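Local coordinates for protein Cry23AA1 (Bacillus thuringiensis, PDB 4RHZ) that pairs with Cry37Aa1 as the aerolysin-family, zinc-binding component of a binary insecticidal crystal toxin and probably forms pores in target membranes, at the interface of chains A and B. Numbering follows the deposited sequence. Chains: chain A, Cry23AA1; chain B, Cry37AA1.

The interface of chains A and B. Residues chain A 51, 53, 230, 247, 249; chain B 74, 97-100.
B:Lys97, B:Val98 and B:Cys99 run in extended conformation against side chains of A:Asn51, A:Gln53 and A:Gln230, which project from strands 50-61 and 211-235 of Cry23Aa1, so backbone polar groups of one protein meet side-chain amides of the other. A:Gln230 uses both ends of its amide. Its CG lies anti to the backbone N (chi1 166°) and the chain stays extended, carrying the amide to the Cry37Aa1 strand. Its oxygen OE1 accepts a hydrogen bond from the backbone N of B:Cys99 at 2.8 Å, the donor tilted 31° from the carbonyl plane. Its nitrogen NE2 gives a fairly straight bond of 2.9 Å to O of B:Lys97, approaching from above that carbonyl's plane. Glutamine suits the place because one flat group both donates and accepts, and the paired bonds fix which way round the amide sits. A:Asn51, whose short amide suffices from strand 50-61, donates from ND2 to O of B:Cys99 at 2.8 Å, in the carbonyl plane and on a lone pair. Thus both N and O of B:Cys99 are engaged by Cry23Aa1. A:Gln53 adds a weak bond from NE2 to O of B:Lys97, a second donor to that oxygen.

Apolar atoms fill in around the amides. The two methyls of B:Val98 divide between neighbours, CG1 against CB of A:Asn51 at 4.0 Å and CG2 against CB of A:Gln53 at 3.9 Å; a branched residue can touch both. On the other flank, SG of B:Cys99 packs 3.4 Å from CD of A:Gln230, against the bonding amide itself. The methyl CG2 of A:Thr247 offers apolar surface to both sulfurs of the B:Cys74-B:Cys99 disulfide, 3.7 Å from each SG, and the branched end of A:Leu249 loosely flanks CB of B:Cys99 with CD2. The crosslink ties this strand to strand 73-81 and should stiffen the surface offered. The patch helps dock Cry37Aa1 onto Cry23Aa1 in the binary complex; because the amides grip main-chain atoms, the fit probably depends much on the strand's extended course.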
ATOM      1  N   ASN A  51      -7.118   5.719   6.413  1.00 28.38           N
ATOM      2  CA  ASN A  51      -7.961   6.900   6.354  1.00 27.98           C
ATOM      3  C   ASN A  51      -7.222   7.979   7.054  1.00 27.32           C
ATOM      4  O   ASN A  51      -6.874   7.823   8.201  1.00 28.91           O
ATOM      5  CB  ASN A  51      -9.330   6.657   7.063  1.00 26.54           C
ATOM      6  CG  ASN A  51     -10.325   5.861   6.172  1.00 30.89           C
ATOM      7  OD1 ASN A  51     -10.055   5.587   4.957  1.00 27.33           O
ATOM      8  ND2 ASN A  51     -11.503   5.517   6.744  1.00 27.16           N
ATOM      9  N   GLN A  53      -7.501  12.103   7.961  1.00 31.93           N
ATOM     10  CA  GLN A  53      -8.324  13.251   7.976  1.00 34.40           C
ATOM     11  C   GLN A  53      -7.564  14.487   7.555  1.00 34.35           C
ATOM     12  O   GLN A  53      -6.517  14.808   8.135  1.00 33.52           O
ATOM     13  CB  GLN A  53      -8.882  13.418   9.371  1.00 34.68           C
ATOM     14  CG  GLN A  53     -10.051  14.313   9.319  1.00 39.58           C
ATOM     15  CD  GLN A  53     -10.107  15.179  10.476  1.00 47.06           C
ATOM     16  OE1 GLN A  53      -9.376  16.184  10.552  1.00 46.56           O
ATOM     17  NE2 GLN A  53     -11.003  14.813  11.446  1.00 49.14           N
ATOM     18  N   GLN A 230     -17.021  12.682   6.173  1.00 29.14           N
ATOM     19  CA  GLN A 230     -17.475  12.039   7.362  1.00 28.56           C
ATOM     20  C   GLN A 230     -18.213  13.104   8.188  1.00 28.25           C
ATOM     21  O   GLN A 230     -17.628  14.132   8.573  1.00 27.56           O
ATOM     22  CB  GLN A 230     -16.234  11.506   8.134  1.00 27.77           C
ATOM     23  CG  GLN A 230     -16.472  11.102   9.562  1.00 26.18           C
ATOM     24  CD  GLN A 230     -15.182  10.956  10.362  1.00 29.02           C
ATOM     25  OE1 GLN A 230     -14.412  10.013  10.112  1.00 31.36           O
ATOM     26  NE2 GLN A 230     -14.977  11.823  11.375  1.00 18.56           N
ATOM     27  N   THR A 247     -22.726  10.120  13.899  1.00 30.62           N
ATOM     28  CA  THR A 247     -21.756  10.209  12.821  1.00 28.98           C
ATOM     29  C   THR A 247     -22.141   9.320  11.640  1.00 30.66           C
ATOM     30  O   THR A 247     -22.378   8.142  11.829  1.00 28.13           O
ATOM     31  CB  THR A 247     -20.364   9.831  13.300  1.00 30.00           C
ATOM     32  OG1 THR A 247     -19.900  10.772  14.299  1.00 26.75           O
ATOM     33  CG2 THR A 247     -19.352   9.781  12.084  1.00 24.89           C
ATOM     34  N   LEU A 249     -21.291   8.523   7.132  1.00 40.02           N
ATOM     35  CA  LEU A 249     -20.232   8.739   6.120  1.00 40.55           C
ATOM     36  C   LEU A 249     -20.812   8.757   4.754  1.00 41.13           C
ATOM     37  O   LEU A 249     -21.623   7.907   4.416  1.00 41.95           O
ATOM     38  CB  LEU A 249     -19.221   7.622   6.186  1.00 41.42           C
ATOM     39  CG  LEU A 249     -18.556   7.377   7.545  1.00 44.19           C
ATOM     40  CD1 LEU A 249     -17.853   6.025   7.511  1.00 48.67           C
ATOM     41  CD2 LEU A 249     -17.648   8.445   7.922  1.00 38.15           C
TER
ATOM     42  N   CYS B  74     -15.632   4.728  14.780  1.00 29.86           N
ATOM     43  CA  CYS B  74     -15.031   6.015  14.784  1.00 28.18           C
ATOM     44  C   CYS B  74     -14.106   6.069  15.947  1.00 27.95           C
ATOM     45  O   CYS B  74     -14.429   5.509  16.976  1.00 29.57           O
ATOM     46  CB  CYS B  74     -16.118   7.104  14.871  1.00 28.70           C
ATOM     47  SG  CYS B  74     -17.221   7.111  13.433  1.00 31.37           S
ATOM     48  N   LYS B  97     -11.785  13.065  15.304  1.00 25.84           N
ATOM     49  CA  LYS B  97     -12.432  11.806  15.141  1.00 26.32           C
ATOM     50  C   LYS B  97     -12.228  11.269  13.734  1.00 27.05           C
ATOM     51  O   LYS B  97     -12.447  12.017  12.741  1.00 26.49           O
ATOM     52  CB  LYS B  97     -13.963  11.961  15.362  1.00 28.09           C
ATOM     53  CG  LYS B  97     -14.371  11.824  16.853  1.00 27.07           C
ATOM     54  CD  LYS B  97     -14.095  13.135  17.590  1.00 27.35           C
ATOM     55  CE  LYS B  97     -14.676  13.101  19.054  1.00 28.04           C
ATOM     56  NZ  LYS B  97     -14.064  14.210  19.891  1.00 26.22           N
ATOM     57  N   VAL B  98     -11.791  10.001  13.614  1.00 27.03           N
ATOM     58  CA  VAL B  98     -11.622   9.386  12.251  1.00 25.37           C
ATOM     59  C   VAL B  98     -12.280   8.046  12.261  1.00 26.37           C
ATOM     60  O   VAL B  98     -12.013   7.260  13.158  1.00 27.61           O
ATOM     61  CB  VAL B  98     -10.078   9.250  11.804  1.00 26.60           C
ATOM     62  CG1 VAL B  98      -9.943   8.875  10.303  1.00 24.11           C
ATOM     63  CG2 VAL B  98      -9.317  10.582  12.039  1.00 22.29           C
ATOM     64  N   CYS B  99     -13.134   7.772  11.277  1.00 25.32           N
ATOM     65  CA  CYS B  99     -13.875   6.522  11.218  1.00 26.95           C
ATOM     66  C   CYS B  99     -13.362   5.635  10.034  1.00 26.95           C
ATOM     67  O   CYS B  99     -12.848   6.147   9.070  1.00 25.99           O
ATOM     68  CB  CYS B  99     -15.400   6.845  10.972  1.00 27.21           C
ATOM     69  SG  CYS B  99     -16.029   8.197  12.132  1.00 31.65           S
ATOM     70  N   SER B 100     -13.605   4.334  10.090  1.00 27.93           N
ATOM     71  CA  SER B 100     -13.396   3.467   8.944  1.00 30.73           C
ATOM     72  C   SER B 100     -14.309   2.239   9.017  1.00 31.74           C
ATOM     73  O   SER B 100     -14.814   1.909  10.075  1.00 33.54           O
ATOM     74  CB  SER B 100     -11.940   2.960   8.968  1.00 30.55           C
ATOM     75  OG  SER B 100     -11.695   2.315  10.215  1.00 28.36           O
TER